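Long-range contact in periplasmic binding protein (Veillonella parvula, PDB 4LJS), which probably captures a small ligand, perhaps an iron chelate or corrinoid, outside the cytoplasmic membrane for uptake by an ABC transporter: residues 59-73 with 83-97. Residues are numbered along the deposited sequence; the frame is centred on the assembly and turned at random.
Sequences IALGEGDRIVAGMGI and YREAYDKIPYKDLKY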
loop_
_atom_site.group_PDB
_atom_site.type_symbol
_atom_site.label_atom_id
_atom_site.label_comp_id
_atom_site.label_asym_id
_atom_site.label_seq_id
_atom_site.Cartn_x
_atom_site.Cartn_y
_atom_site.Cartn_z
ATOM N N ILE A 59 5.061 -4.602 -11.271
ATOM C CA ILE A 59 4.170 -5.123 -12.296
ATOM C C ILE A 59 3.420 -3.994 -13.012
ATOM O O ILE A 59 3.330 -3.980 -14.245
ATOM C CB ILE A 59 3.187 -6.152 -11.722
ATOM C CG1 ILE A 59 3.953 -7.419 -11.294
ATOM C CG2 ILE A 59 2.118 -6.481 -12.742
ATOM C CD1 ILE A 59 3.081 -8.494 -10.649
ATOM N N ALA A 60 2.916 -3.031 -12.243
ATOM C CA ALA A 60 2.142 -1.925 -12.807
ATOM C C ALA A 60 2.978 -1.060 -13.746
ATOM O O ALA A 60 2.442 -0.405 -14.633
ATOM C CB ALA A 60 1.540 -1.055 -11.693
ATOM N N LEU A 61 4.287 -1.049 -13.530
ATOM C CA LEU A 61 5.193 -0.253 -14.357
ATOM C C LEU A 61 5.560 -0.989 -15.647
ATOM O O LEU A 61 6.175 -0.417 -16.538
ATOM C CB LEU A 61 6.458 0.100 -13.573
ATOM C CG LEU A 61 6.313 1.153 -12.469
ATOM C CD1 LEU A 61 7.590 1.209 -11.640
ATOM C CD2 LEU A 61 5.983 2.536 -13.054
ATOM N N GLY A 62 5.190 -2.266 -15.726
ATOM C CA GLY A 62 5.382 -3.049 -16.934
ATOM C C GLY A 62 6.575 -3.981 -16.873
ATOM O O GLY A 62 6.931 -4.603 -17.868
ATOM N N GLU A 63 7.191 -4.093 -15.703
ATOM C CA GLU A 63 8.444 -4.823 -15.600
ATOM C C GLU A 63 8.361 -6.093 -14.756
ATOM O O GLU A 63 9.351 -6.519 -14.161
ATOM C CB GLU A 63 9.568 -3.898 -15.114
ATOM C CG GLU A 63 9.969 -2.816 -16.128
ATOM C CD GLU A 63 10.482 -3.381 -17.457
ATOM O OE1 GLU A 63 10.549 -2.614 -18.447
ATOM O OE2 GLU A 63 10.832 -4.582 -17.516
ATOM N N GLY A 64 7.178 -6.702 -14.739
ATOM C CA GLY A 64 6.942 -7.944 -14.021
ATOM C C GLY A 64 7.895 -9.067 -14.391
ATOM O O GLY A 64 8.255 -9.881 -13.545
ATOM N N ASP A 65 8.308 -9.110 -15.654
ATOM C CA ASP A 65 9.224 -10.149 -16.121
ATOM C C ASP A 65 10.569 -10.105 -15.419
ATOM O O ASP A 65 11.277 -11.099 -15.393
ATOM C CB ASP A 65 9.446 -10.046 -17.629
ATOM C CG ASP A 65 8.410 -10.798 -18.413
ATOM O OD1 ASP A 65 7.809 -11.735 -17.843
ATOM O OD2 ASP A 65 8.199 -10.462 -19.598
ATOM N N ARG A 66 10.928 -8.952 -14.861
ATOM C CA ARG A 66 12.233 -8.809 -14.219
ATOM C C ARG A 66 12.240 -9.342 -12.784
ATOM O O ARG A 66 13.299 -9.501 -12.176
ATOM C CB ARG A 66 12.720 -7.355 -14.289
ATOM C CG ARG A 66 12.919 -6.885 -15.728
ATOM C CD ARG A 66 13.397 -5.452 -15.840
ATOM N NE ARG A 66 13.618 -5.094 -17.242
ATOM C CZ ARG A 66 14.805 -5.118 -17.842
ATOM N NH1 ARG A 66 15.890 -5.455 -17.160
ATOM N NH2 ARG A 66 14.911 -4.785 -19.122
ATOM N N ILE A 67 11.056 -9.642 -12.257
ATOM C CA ILE A 67 10.939 -10.175 -10.906
ATOM C C ILE A 67 11.261 -11.674 -10.844
ATOM O O ILE A 67 10.588 -12.494 -11.474
ATOM C CB ILE A 67 9.527 -9.963 -10.341
ATOM C CG1 ILE A 67 9.159 -8.479 -10.330
ATOM C CG2 ILE A 67 9.429 -10.571 -8.946
ATOM C CD1 ILE A 67 7.733 -8.208 -9.865
ATOM N N VAL A 68 12.285 -12.027 -10.076
ATOM C CA VAL A 68 12.621 -13.427 -9.851
ATOM C C VAL A 68 11.831 -13.971 -8.668
ATOM O O VAL A 68 11.281 -15.074 -8.726
ATOM C CB VAL A 68 14.132 -13.627 -9.619
ATOM C CG1 VAL A 68 14.425 -15.074 -9.203
ATOM C CG2 VAL A 68 14.901 -13.276 -10.883
ATOM N N ALA A 69 11.761 -13.182 -7.600
ATOM C CA ALA A 69 10.977 -13.561 -6.434
ATOM C C ALA A 69 10.028 -12.440 -6.021
ATOM O O ALA A 69 10.428 -11.275 -5.906
ATOM C CB ALA A 69 11.885 -13.958 -5.280
ATOM N N GLY A 70 8.765 -12.800 -5.825
ATOM C CA GLY A 70 7.747 -11.860 -5.385
ATOM C C GLY A 70 7.017 -12.529 -4.247
ATOM O O GLY A 70 6.052 -13.273 -4.460
HETATM N N MSE A 71 7.488 -12.283 -3.030
HETATM C CA MSE A 71 7.037 -13.073 -1.890
HETATM C C MSE A 71 6.188 -12.248 -0.932
HETATM O O MSE A 71 6.429 -11.060 -0.751
HETATM C CB MSE A 71 8.243 -13.675 -1.161
HETATM C CG MSE A 71 9.111 -14.550 -2.065
HETATM SE SE MSE A 71 10.764 -15.196 -1.233
HETATM C CE MSE A 71 11.905 -13.713 -1.737
ATOM N N GLY A 72 5.187 -12.878 -0.323
ATOM C CA GLY A 72 4.411 -12.208 0.707
ATOM C C GLY A 72 2.946 -11.935 0.404
ATOM O O GLY A 72 2.223 -11.444 1.268
ATOM N N ILE A 73 2.497 -12.236 -0.810
ATOM C CA ILE A 73 1.066 -12.194 -1.098
ATOM C C ILE A 73 0.471 -13.600 -0.954
ATOM O O ILE A 73 0.912 -14.537 -1.610
ATOM C CB ILE A 73 0.779 -11.645 -2.507
ATOM C CG1 ILE A 73 1.544 -10.345 -2.743
ATOM C CG2 ILE A 73 -0.712 -11.424 -2.703
ATOM C CD1 ILE A 73 1.336 -9.762 -4.121
ATOM N N TYR A 83 -3.284 -7.339 -13.099
ATOM C CA TYR A 83 -1.897 -7.667 -12.778
ATOM C C TYR A 83 -1.708 -9.152 -12.456
ATOM O O TYR A 83 -0.587 -9.600 -12.206
ATOM C CB TYR A 83 -1.399 -6.808 -11.607
ATOM C CG TYR A 83 -1.431 -5.319 -11.884
ATOM C CD1 TYR A 83 -1.293 -4.831 -13.179
ATOM C CD2 TYR A 83 -1.601 -4.399 -10.853
ATOM C CE1 TYR A 83 -1.328 -3.465 -13.440
ATOM C CE2 TYR A 83 -1.639 -3.032 -11.108
ATOM C CZ TYR A 83 -1.498 -2.577 -12.401
ATOM O OH TYR A 83 -1.528 -1.224 -12.661
ATOM N N ARG A 84 -2.796 -9.916 -12.468
ATOM C CA ARG A 84 -2.724 -11.322 -12.064
ATOM C C ARG A 84 -1.884 -12.204 -12.969
ATOM O O ARG A 84 -1.134 -13.053 -12.476
ATOM C CB ARG A 84 -4.112 -11.927 -11.895
ATOM C CG ARG A 84 -4.660 -11.731 -10.512
ATOM C CD ARG A 84 -6.134 -12.031 -10.481
ATOM N NE ARG A 84 -6.790 -11.353 -9.374
ATOM C CZ ARG A 84 -8.106 -11.270 -9.242
ATOM N NH1 ARG A 84 -8.894 -11.827 -10.156
ATOM N NH2 ARG A 84 -8.629 -10.640 -8.200
ATOM N N GLU A 85 -2.019 -12.023 -14.281
ATOM C CA GLU A 85 -1.287 -12.858 -15.238
ATOM C C GLU A 85 0.223 -12.734 -15.039
ATOM O O GLU A 85 0.935 -13.733 -14.999
ATOM C CB GLU A 85 -1.658 -12.514 -16.679
ATOM C CG GLU A 85 -2.781 -13.370 -17.249
ATOM C CD GLU A 85 -2.841 -13.341 -18.771
ATOM O OE1 GLU A 85 -3.732 -14.005 -19.341
ATOM O OE2 GLU A 85 -1.999 -12.659 -19.396
ATOM N N ALA A 86 0.699 -11.500 -14.906
ATOM C CA ALA A 86 2.112 -11.244 -14.661
ATOM C C ALA A 86 2.527 -11.829 -13.315
ATOM O O ALA A 86 3.595 -12.427 -13.194
ATOM C CB ALA A 86 2.395 -9.741 -14.703
ATOM N N TYR A 87 1.678 -11.646 -12.308
ATOM C CA TYR A 87 1.924 -12.224 -10.994
ATOM C C TYR A 87 2.170 -13.725 -11.072
ATOM O O TYR A 87 3.126 -14.232 -10.474
ATOM C CB TYR A 87 0.762 -11.954 -10.035
ATOM C CG TYR A 87 0.998 -12.579 -8.679
ATOM C CD1 TYR A 87 1.921 -12.033 -7.800
ATOM C CD2 TYR A 87 0.313 -13.729 -8.286
ATOM C CE1 TYR A 87 2.160 -12.612 -6.561
ATOM C CE2 TYR A 87 0.536 -14.308 -7.050
ATOM C CZ TYR A 87 1.462 -13.745 -6.190
ATOM O OH TYR A 87 1.696 -14.320 -4.957
ATOM N N ASP A 88 1.310 -14.422 -11.817
ATOM C CA ASP A 88 1.400 -15.876 -11.950
ATOM C C ASP A 88 2.742 -16.341 -12.515
ATOM O O ASP A 88 3.183 -17.450 -12.227
ATOM C CB ASP A 88 0.264 -16.429 -12.830
ATOM C CG ASP A 88 -1.119 -16.223 -12.215
ATOM O OD1 ASP A 88 -1.218 -16.002 -10.990
ATOM O OD2 ASP A 88 -2.115 -16.293 -12.963
ATOM N N LYS A 89 3.390 -15.505 -13.319
ATOM C CA LYS A 89 4.649 -15.905 -13.952
ATOM C C LYS A 89 5.861 -15.843 -13.018
ATOM O O LYS A 89 6.911 -16.399 -13.325
ATOM C CB LYS A 89 4.926 -15.052 -15.184
ATOM C CG LYS A 89 4.047 -15.350 -16.383
ATOM C CD LYS A 89 4.505 -14.515 -17.568
ATOM C CE LYS A 89 6.023 -14.621 -17.756
ATOM N NZ LYS A 89 6.564 -13.645 -18.747
ATOM N N ILE A 90 5.728 -15.141 -11.900
ATOM C CA ILE A 90 6.847 -14.992 -10.971
ATOM C C ILE A 90 7.278 -16.357 -10.447
ATOM O O ILE A 90 6.475 -17.082 -9.860
ATOM C CB ILE A 90 6.487 -14.050 -9.811
ATOM C CG1 ILE A 90 6.182 -12.646 -10.352
ATOM C CG2 ILE A 90 7.618 -13.978 -8.780
ATOM C CD1 ILE A 90 5.563 -11.728 -9.310
ATOM N N PRO A 91 8.546 -16.726 -10.700
ATOM C CA PRO A 91 9.125 -18.018 -10.309
ATOM C C PRO A 91 9.022 -18.340 -8.805
ATOM O O PRO A 91 8.567 -19.426 -8.461
ATOM C CB PRO A 91 10.591 -17.879 -10.729
ATOM C CG PRO A 91 10.560 -16.906 -11.862
ATOM C CD PRO A 91 9.488 -15.921 -11.499
ATOM N N TYR A 92 9.437 -17.429 -7.929
ATOM C CA TYR A 92 9.427 -17.713 -6.491
ATOM C C TYR A 92 8.422 -16.835 -5.762
ATOM O O TYR A 92 8.548 -15.611 -5.771
ATOM C CB TYR A 92 10.813 -17.487 -5.875
ATOM C CG TYR A 92 11.925 -18.381 -6.391
ATOM C CD1 TYR A 92 12.163 -19.632 -5.824
ATOM C CD2 TYR A 92 12.754 -17.964 -7.427
ATOM C CE1 TYR A 92 13.200 -20.461 -6.292
ATOM C CE2 TYR A 92 13.789 -18.778 -7.904
ATOM C CZ TYR A 92 14.010 -20.023 -7.330
ATOM O OH TYR A 92 15.039 -20.818 -7.799
ATOM N N LYS A 93 7.444 -17.457 -5.110
ATOM C CA LYS A 93 6.409 -16.724 -4.373
ATOM C C LYS A 93 6.335 -17.102 -2.891
ATOM O O LYS A 93 5.909 -16.301 -2.067
ATOM C CB LYS A 93 5.026 -16.987 -4.979
ATOM C CG LYS A 93 4.764 -16.405 -6.354
ATOM C CD LYS A 93 3.460 -16.996 -6.895
ATOM C CE LYS A 93 3.153 -16.530 -8.306
ATOM N NZ LYS A 93 3.977 -17.238 -9.328
ATOM N N ASP A 94 6.700 -18.336 -2.567
ATOM C CA ASP A 94 6.498 -18.874 -1.222
ATOM C C ASP A 94 7.440 -18.246 -0.187
ATOM O O ASP A 94 8.653 -18.143 -0.421
ATOM C CB ASP A 94 6.688 -20.389 -1.241
ATOM C CG ASP A 94 6.057 -21.071 -0.050
ATOM O OD1 ASP A 94 6.559 -20.885 1.079
ATOM O OD2 ASP A 94 5.068 -21.811 -0.246
ATOM N N LEU A 95 6.877 -17.850 0.959
ATOM C CA LEU A 95 7.646 -17.211 2.035
ATOM C C LEU A 95 8.751 -18.086 2.619
ATOM O O LEU A 95 9.626 -17.587 3.325
ATOM C CB LEU A 95 6.730 -16.744 3.169
ATOM C CG LEU A 95 5.968 -15.452 2.879
ATOM C CD1 LEU A 95 4.925 -15.199 3.966
ATOM C CD2 LEU A 95 6.947 -14.281 2.760
ATOM N N LYS A 96 8.712 -19.387 2.344
ATOM C CA LYS A 96 9.792 -20.255 2.802
ATOM C C LYS A 96 11.087 -19.957 2.044
ATOM O O LYS A 96 12.144 -20.456 2.412
ATOM C CB LYS A 96 9.417 -21.742 2.727
ATOM C CG LYS A 96 9.473 -22.367 1.338
ATOM C CD LYS A 96 8.722 -23.701 1.326
ATOM C CE LYS A 96 9.080 -24.542 0.112
ATOM N NZ LYS A 96 9.075 -23.751 -1.146
ATOM N N TYR A 97 11.004 -19.119 1.010
ATOM C CA TYR A 97 12.201 -18.666 0.294
ATOM C C TYR A 97 12.712 -17.324 0.810
ATOM O O TYR A 97 13.766 -16.852 0.378
ATOM C CB TYR A 97 11.953 -18.566 -1.217
ATOM C CG TYR A 97 11.686 -19.889 -1.895
ATOM C CD1 TYR A 97 12.697 -20.830 -2.051
ATOM C CD2 TYR A 97 10.419 -20.194 -2.389
ATOM C CE1 TYR A 97 12.454 -22.052 -2.675
ATOM C CE2 TYR A 97 10.165 -21.410 -3.017
ATOM C CZ TYR A 97 11.182 -22.331 -3.158
ATOM O OH TYR A 97 10.927 -23.531 -3.778
HETATM O O HOH W 1 -0.536 -0.160 -14.895
HETATM O O HOH W 2 3.806 -13.683 -3.352
HETATM O O HOH W 3 3.916 -15.420 -0.805
#
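I59 lies against the helix 84-89 with its two branches apart: CG2, anti to the backbone N, sits 3.7 Å from Y83 CB and also meets A86 CB, while CD1 rests against the backbone N and CA of Y87 and near I90 CD1. The Y83 side chain runs antiparallel past I59 and covers A60, whose backbone N lies over one ring face; a water joins Y83 OH to A60 O. I90 lies at a slant across I67, CG2 to CG2 at 3.9 Å, and its CG2 also abuts the backbone N of G70. Beyond it the chains form a single beta bridge between A69 and Y92: Y92 N donates to V68 O (3.1 Å) and G70 N to Y92 O (2.8 Å). The V68 and Y92 side chains lie alongside each other, CG1 against CD2, with V68 O at the ring edge. Selenomethionine M71, with CG beside the backbone N (chi1 -58°) and an extended chi2, sets SE 3.6 Å from Y97 CB. On the exposed flank K89 NZ forms a salt bridge with D65 OD1, its modelled length doubtfully short. The 83-97 segment thus extends the outer strand 67-71 of the four-stranded parallel sheet by one bridge, which pairs buried backbone groups while I59, I67 and I90 pack by apolar contact.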